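Hypothetical protein AF2198 (Archaeoglobus fulgidus, PDB 1OI0) is a JAB1/MPN-domain protein that binds zinc and probably acts as a metallopeptidase. Local coordinates at residues Leu11-His22 with Val97-Trp106. Sequence-based numbering, arbitrary orientation.
Sequences LKTILEAAKSAH and VCYPYDENSW
Tyr101 lays one face of its ring on the backbone of helix 8-21, the carbonyl carbon of Ala18 standing over the ring centre 4.1 Å above its plane and the N of Lys19 lying nearer the rim. The opposite face is covered by CA of Tyr99, two residues back in the loop, which leaves the phenol sandwiched between helix and loop. Ala18 adds its methyl, with CB 3.6 Å from Tyr101 CD1, and the aliphatic stem of Lys19 runs antiparallel alongside the Tyr101 side chain, placing CG the same distance from Tyr101 CB. Beyond CG that lysine is fully extended, which carries its ammonium to a water; NZ donates to this water, and the water in turn donates to Tyr101 O, whereas no direct hydrogen bond joins the two segments. His22, just past the helix, sets its imidazole obliquely to Tyr99, with ring planes 34° apart, and completes an aromatic cluster.

In the JAB1/MPN fold this illustrates how a helix packs on a central sheet: helix 8-21 packs on the end of strand 93-98, at Val97, and on the loop leading to strand 106-110, while Ile14 and Ala18 also touch strand 64-72, which carries the zinc ligands His70 and His72. Val97 CG1 lies 3.7 Å from Ile14 CG2, and its CG2 faces the Ala18 methyl.

Leu15 spreads its two methyls over the loop, CD1 coming within 3.4 Å of Asp102 O, at the start of a type I turn that Asp102 OD1 braces as an Asx turn by accepting from Asn104 N. One helical turn earlier, with CG beside its backbone N (chi1 -83°), Leu11 reaches Trp106 and puts CD2 over the indole face in a CH-pi contact, 4.0 Å from the centroid of the five-membered ring and 9° off its normal.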
ATOM      1  N   LEU A  11      -4.479  -6.585   3.944  1.00 21.64           N
ATOM      2  CA  LEU A  11      -4.684  -6.556   2.499  1.00 23.74           C
ATOM      3  C   LEU A  11      -6.176  -6.490   2.197  1.00 25.16           C
ATOM      4  O   LEU A  11      -6.612  -5.743   1.315  1.00 23.07           O
ATOM      5  CB  LEU A  11      -4.086  -7.799   1.839  1.00 26.10           C
ATOM      6  CG  LEU A  11      -2.590  -7.777   1.519  1.00 26.68           C
ATOM      7  CD1 LEU A  11      -2.182  -9.112   0.916  1.00 27.83           C
ATOM      8  CD2 LEU A  11      -2.287  -6.642   0.550  1.00 28.40           C
ATOM      9  N   LYS A  12      -6.958  -7.272   2.935  1.00 24.16           N
ATOM     10  CA  LYS A  12      -8.398  -7.283   2.741  1.00 25.72           C
ATOM     11  C   LYS A  12      -8.951  -5.900   3.066  1.00 24.51           C
ATOM     12  O   LYS A  12      -9.773  -5.362   2.329  1.00 25.79           O
ATOM     13  CB  LYS A  12      -9.059  -8.331   3.640  1.00 28.75           C
ATOM     14  CG  LYS A  12     -10.565  -8.421   3.455  1.00 35.20           C
ATOM     15  CD  LYS A  12     -11.191  -9.453   4.379  1.00 41.47           C
ATOM     16  CE  LYS A  12     -12.698  -9.523   4.170  1.00 44.15           C
ATOM     17  NZ  LYS A  12     -13.348 -10.471   5.116  1.00 46.72           N
ATOM     18  N   THR A  13      -8.488  -5.327   4.172  1.00 23.10           N
ATOM     19  CA  THR A  13      -8.925  -4.002   4.591  1.00 25.03           C
ATOM     20  C   THR A  13      -8.593  -2.975   3.513  1.00 22.48           C
ATOM     21  O   THR A  13      -9.424  -2.138   3.155  1.00 21.50           O
ATOM     22  CB  THR A  13      -8.236  -3.590   5.907  1.00 24.40           C
ATOM     23  OG1 THR A  13      -8.618  -4.500   6.946  1.00 28.50           O
ATOM     24  CG2 THR A  13      -8.633  -2.175   6.307  1.00 26.97           C
ATOM     25  N   ILE A  14      -7.374  -3.049   2.991  1.00 22.54           N
ATOM     26  CA  ILE A  14      -6.933  -2.122   1.958  1.00 20.63           C
ATOM     27  C   ILE A  14      -7.772  -2.238   0.687  1.00 20.68           C
ATOM     28  O   ILE A  14      -8.259  -1.234   0.162  1.00 19.25           O
ATOM     29  CB  ILE A  14      -5.444  -2.353   1.608  1.00 20.43           C
ATOM     30  CG1 ILE A  14      -4.564  -1.892   2.777  1.00 19.48           C
ATOM     31  CG2 ILE A  14      -5.075  -1.596   0.335  1.00 22.64           C
ATOM     32  CD1 ILE A  14      -3.108  -2.321   2.673  1.00 18.43           C
ATOM     33  N   LEU A  15      -7.946  -3.461   0.199  1.00 20.80           N
ATOM     34  CA  LEU A  15      -8.719  -3.679  -1.016  1.00 20.21           C
ATOM     35  C   LEU A  15     -10.179  -3.259  -0.870  1.00 22.84           C
ATOM     36  O   LEU A  15     -10.786  -2.766  -1.822  1.00 20.42           O
ATOM     37  CB  LEU A  15      -8.626  -5.145  -1.437  1.00 20.33           C
ATOM     38  CG  LEU A  15      -7.222  -5.540  -1.902  1.00 22.12           C
ATOM     39  CD1 LEU A  15      -7.141  -7.038  -2.063  1.00 21.46           C
ATOM     40  CD2 LEU A  15      -6.886  -4.834  -3.212  1.00 24.63           C
ATOM     41  N   GLU A  16     -10.742  -3.444   0.318  1.00 22.71           N
ATOM     42  CA  GLU A  16     -12.130  -3.055   0.547  1.00 22.49           C
ATOM     43  C   GLU A  16     -12.235  -1.532   0.646  1.00 23.21           C
ATOM     44  O   GLU A  16     -13.241  -0.942   0.253  1.00 22.02           O
ATOM     45  CB  GLU A  16     -12.660  -3.712   1.821  1.00 25.61           C
ATOM     46  CG  GLU A  16     -12.641  -5.233   1.763  1.00 30.51           C
ATOM     47  CD  GLU A  16     -13.240  -5.878   2.996  1.00 35.32           C
ATOM     48  OE1 GLU A  16     -12.879  -5.469   4.118  1.00 41.44           O
ATOM     49  OE2 GLU A  16     -14.065  -6.805   2.844  1.00 39.41           O
ATOM     50  N   ALA A  17     -11.187  -0.899   1.164  1.00 19.75           N
ATOM     51  CA  ALA A  17     -11.160   0.554   1.296  1.00 20.93           C
ATOM     52  C   ALA A  17     -11.050   1.170  -0.095  1.00 20.58           C
ATOM     53  O   ALA A  17     -11.639   2.216  -0.371  1.00 19.03           O
ATOM     54  CB  ALA A  17      -9.975   0.985   2.156  1.00 21.34           C
ATOM     55  N   ALA A  18     -10.292   0.510  -0.965  1.00 18.93           N
ATOM     56  CA  ALA A  18     -10.114   0.976  -2.336  1.00 19.44           C
ATOM     57  C   ALA A  18     -11.442   0.862  -3.071  1.00 21.31           C
ATOM     58  O   ALA A  18     -11.853   1.783  -3.784  1.00 20.60           O
ATOM     59  CB  ALA A  18      -9.051   0.149  -3.039  1.00 19.73           C
ATOM     60  N   LYS A  19     -12.117  -0.271  -2.894  1.00 21.70           N
ATOM     61  CA  LYS A  19     -13.410  -0.482  -3.536  1.00 21.60           C
ATOM     62  C   LYS A  19     -14.381   0.595  -3.084  1.00 19.99           C
ATOM     63  O   LYS A  19     -15.132   1.145  -3.888  1.00 21.74           O
ATOM     64  CB  LYS A  19     -13.976  -1.858  -3.178  1.00 23.47           C
ATOM     65  CG  LYS A  19     -13.196  -3.024  -3.748  1.00 31.27           C
ATOM     66  CD  LYS A  19     -13.786  -4.349  -3.290  1.00 34.06           C
ATOM     67  CE  LYS A  19     -13.008  -5.528  -3.845  1.00 38.06           C
ATOM     68  NZ  LYS A  19     -13.564  -6.822  -3.360  1.00 41.68           N
ATOM     69  N   SER A  20     -14.369   0.895  -1.789  1.00 20.86           N
ATOM     70  CA  SER A  20     -15.261   1.910  -1.238  1.00 22.91           C
ATOM     71  C   SER A  20     -14.910   3.304  -1.735  1.00 20.81           C
ATOM     72  O   SER A  20     -15.785   4.154  -1.890  1.00 23.08           O
ATOM     73  CB  SER A  20     -15.208   1.891   0.292  1.00 24.94           C
ATOM     74  OG  SER A  20     -15.679   0.657   0.800  1.00 31.76           O
ATOM     75  N   ALA A  21     -13.625   3.536  -1.984  1.00 19.81           N
ATOM     76  CA  ALA A  21     -13.166   4.835  -2.459  1.00 18.48           C
ATOM     77  C   ALA A  21     -13.397   5.073  -3.957  1.00 17.01           C
ATOM     78  O   ALA A  21     -13.581   6.215  -4.381  1.00 17.27           O
ATOM     79  CB  ALA A  21     -11.675   5.006  -2.130  1.00 17.99           C
ATOM     80  N   HIS A  22     -13.389   4.004  -4.750  1.00 18.39           N
ATOM     81  CA  HIS A  22     -13.565   4.116  -6.198  1.00 15.58           C
ATOM     82  C   HIS A  22     -14.648   5.128  -6.566  1.00 14.53           C
ATOM     83  O   HIS A  22     -15.726   5.124  -5.975  1.00 16.40           O
ATOM     84  CB  HIS A  22     -13.899   2.746  -6.801  1.00 16.79           C
ATOM     85  CG  HIS A  22     -13.763   2.694  -8.293  1.00 14.16           C
ATOM     86  ND1 HIS A  22     -14.828   2.880  -9.148  1.00 19.59           N
ATOM     87  CD2 HIS A  22     -12.678   2.505  -9.081  1.00 14.52           C
ATOM     88  CE1 HIS A  22     -14.404   2.805 -10.397  1.00 15.24           C
ATOM     89  NE2 HIS A  22     -13.102   2.579 -10.384  1.00 21.36           N
ATOM     90  N   VAL A  97      -2.728  -0.623  -5.213  1.00 17.24           N
ATOM     91  CA  VAL A  97      -3.779  -1.592  -5.486  1.00 17.82           C
ATOM     92  C   VAL A  97      -4.521  -0.971  -6.657  1.00 19.49           C
ATOM     93  O   VAL A  97      -4.528   0.249  -6.809  1.00 19.06           O
ATOM     94  CB  VAL A  97      -4.726  -1.806  -4.271  1.00 17.04           C
ATOM     95  CG1 VAL A  97      -3.927  -2.306  -3.079  1.00 16.07           C
ATOM     96  CG2 VAL A  97      -5.447  -0.528  -3.924  1.00 19.17           C
ATOM     97  N   CYS A  98      -5.140  -1.797  -7.488  1.00 17.12           N
ATOM     98  CA  CYS A  98      -5.813  -1.275  -8.668  1.00 19.86           C
ATOM     99  C   CYS A  98      -7.116  -1.996  -8.970  1.00 20.78           C
ATOM    100  O   CYS A  98      -7.352  -3.109  -8.502  1.00 18.52           O
ATOM    101  CB  CYS A  98      -4.860  -1.399  -9.864  1.00 20.43           C
ATOM    102  SG  CYS A  98      -4.120  -3.069  -9.971  1.00 25.41           S
ATOM    103  N   TYR A  99      -7.960  -1.340  -9.757  1.00 20.31           N
ATOM    104  CA  TYR A  99      -9.237  -1.907 -10.168  1.00 21.88           C
ATOM    105  C   TYR A  99      -8.941  -3.255 -10.834  1.00 20.36           C
ATOM    106  O   TYR A  99      -7.953  -3.387 -11.552  1.00 22.32           O
ATOM    107  CB  TYR A  99      -9.895  -0.968 -11.178  1.00 18.03           C
ATOM    108  CG  TYR A  99     -11.274  -1.398 -11.602  1.00 19.59           C
ATOM    109  CD1 TYR A  99     -12.378  -1.156 -10.789  1.00 19.17           C
ATOM    110  CD2 TYR A  99     -11.469  -2.087 -12.799  1.00 22.09           C
ATOM    111  CE1 TYR A  99     -13.642  -1.586 -11.151  1.00 20.30           C
ATOM    112  CE2 TYR A  99     -12.734  -2.530 -13.174  1.00 20.74           C
ATOM    113  CZ  TYR A  99     -13.814  -2.275 -12.343  1.00 18.58           C
ATOM    114  OH  TYR A  99     -15.065  -2.727 -12.685  1.00 22.19           O
ATOM    115  N   PRO A 100      -9.808  -4.265 -10.643  1.00 20.51           N
ATOM    116  CA  PRO A 100     -11.061  -4.355  -9.884  1.00 22.20           C
ATOM    117  C   PRO A 100     -10.901  -4.589  -8.382  1.00 21.83           C
ATOM    118  O   PRO A 100     -11.869  -4.916  -7.692  1.00 21.18           O
ATOM    119  CB  PRO A 100     -11.771  -5.518 -10.560  1.00 22.81           C
ATOM    120  CG  PRO A 100     -10.638  -6.441 -10.832  1.00 21.70           C
ATOM    121  CD  PRO A 100      -9.581  -5.509 -11.402  1.00 21.06           C
ATOM    122  N   TYR A 101      -9.677  -4.442  -7.888  1.00 22.04           N
ATOM    123  CA  TYR A 101      -9.388  -4.609  -6.469  1.00 19.46           C
ATOM    124  C   TYR A 101      -9.623  -6.030  -5.968  1.00 22.03           C
ATOM    125  O   TYR A 101     -10.093  -6.221  -4.845  1.00 22.49           O
ATOM    126  CB  TYR A 101     -10.234  -3.642  -5.635  1.00 20.33           C
ATOM    127  CG  TYR A 101     -10.281  -2.233  -6.178  1.00 19.21           C
ATOM    128  CD1 TYR A 101      -9.134  -1.442  -6.238  1.00 19.58           C
ATOM    129  CD2 TYR A 101     -11.481  -1.691  -6.633  1.00 16.63           C
ATOM    130  CE1 TYR A 101      -9.184  -0.139  -6.738  1.00 15.19           C
ATOM    131  CE2 TYR A 101     -11.544  -0.397  -7.132  1.00 17.60           C
ATOM    132  CZ  TYR A 101     -10.397   0.373  -7.183  1.00 14.74           C
ATOM    133  OH  TYR A 101     -10.470   1.658  -7.668  1.00 16.93           O
ATOM    134  N   ASP A 102      -9.310  -7.021  -6.796  1.00 21.04           N
ATOM    135  CA  ASP A 102      -9.471  -8.411  -6.384  1.00 22.36           C
ATOM    136  C   ASP A 102      -8.298  -8.778  -5.480  1.00 26.79           C
ATOM    137  O   ASP A 102      -7.342  -8.011  -5.347  1.00 24.25           O
ATOM    138  CB  ASP A 102      -9.528  -9.348  -7.599  1.00 28.65           C
ATOM    139  CG  ASP A 102      -8.259  -9.318  -8.431  1.00 36.11           C
ATOM    140  OD1 ASP A 102      -7.176  -9.626  -7.890  1.00 41.23           O
ATOM    141  OD2 ASP A 102      -8.347  -8.990  -9.632  1.00 44.85           O
ATOM    142  N   GLU A 103      -8.377  -9.956  -4.868  1.00 28.82           N
ATOM    143  CA  GLU A 103      -7.348 -10.436  -3.950  1.00 29.99           C
ATOM    144  C   GLU A 103      -5.901 -10.246  -4.407  1.00 29.10           C
ATOM    145  O   GLU A 103      -5.016 -10.027  -3.582  1.00 30.69           O
ATOM    146  CB  GLU A 103      -7.576 -11.920  -3.639  1.00 32.12           C
ATOM    147  CG  GLU A 103      -7.582 -12.825  -4.867  1.00 40.75           C
ATOM    148  CD  GLU A 103      -8.965 -13.000  -5.473  1.00 46.72           C
ATOM    149  OE1 GLU A 103      -9.634 -11.983  -5.760  1.00 48.85           O
ATOM    150  OE2 GLU A 103      -9.383 -14.163  -5.665  1.00 49.51           O
ATOM    151  N   ASN A 104      -5.658 -10.327  -5.711  1.00 28.28           N
ATOM    152  CA  ASN A 104      -4.304 -10.186  -6.232  1.00 29.51           C
ATOM    153  C   ASN A 104      -4.050  -8.883  -6.985  1.00 27.58           C
ATOM    154  O   ASN A 104      -3.039  -8.744  -7.677  1.00 26.06           O
ATOM    155  CB  ASN A 104      -3.982 -11.372  -7.138  1.00 32.62           C
ATOM    156  CG  ASN A 104      -4.181 -12.704  -6.440  1.00 38.00           C
ATOM    157  OD1 ASN A 104      -3.612 -12.950  -5.375  1.00 40.22           O
ATOM    158  ND2 ASN A 104      -4.993 -13.569  -7.036  1.00 39.94           N
ATOM    159  N   SER A 105      -4.960  -7.925  -6.837  1.00 24.00           N
ATOM    160  CA  SER A 105      -4.834  -6.639  -7.511  1.00 22.99           C
ATOM    161  C   SER A 105      -3.964  -5.659  -6.727  1.00 21.06           C
ATOM    162  O   SER A 105      -4.397  -4.556  -6.398  1.00 21.02           O
ATOM    163  CB  SER A 105      -6.223  -6.036  -7.728  1.00 22.14           C
ATOM    164  OG  SER A 105      -7.018  -6.898  -8.525  1.00 24.66           O
ATOM    165  N   TRP A 106      -2.733  -6.065  -6.437  1.00 19.16           N
ATOM    166  CA  TRP A 106      -1.817  -5.222  -5.688  1.00 20.16           C
ATOM    167  C   TRP A 106      -0.362  -5.565  -5.973  1.00 19.16           C
ATOM    168  O   TRP A 106      -0.038  -6.695  -6.341  1.00 22.66           O
ATOM    169  CB  TRP A 106      -2.071  -5.366  -4.187  1.00 19.93           C
ATOM    170  CG  TRP A 106      -1.751  -6.736  -3.643  1.00 21.00           C
ATOM    171  CD1 TRP A 106      -2.568  -7.828  -3.638  1.00 22.71           C
ATOM    172  CD2 TRP A 106      -0.514  -7.157  -3.054  1.00 21.20           C
ATOM    173  NE1 TRP A 106      -1.918  -8.906  -3.077  1.00 22.57           N
ATOM    174  CE2 TRP A 106      -0.655  -8.520  -2.713  1.00 24.45           C
ATOM    175  CE3 TRP A 106       0.701  -6.514  -2.783  1.00 22.50           C
ATOM    176  CZ2 TRP A 106       0.372  -9.252  -2.113  1.00 23.08           C
ATOM    177  CZ3 TRP A 106       1.724  -7.241  -2.186  1.00 27.10           C
ATOM    178  CH2 TRP A 106       1.551  -8.599  -1.859  1.00 25.96           C
TER
HETATM  179  O   HOH W   1     -11.007  -8.139  -2.954  1.00 42.09           O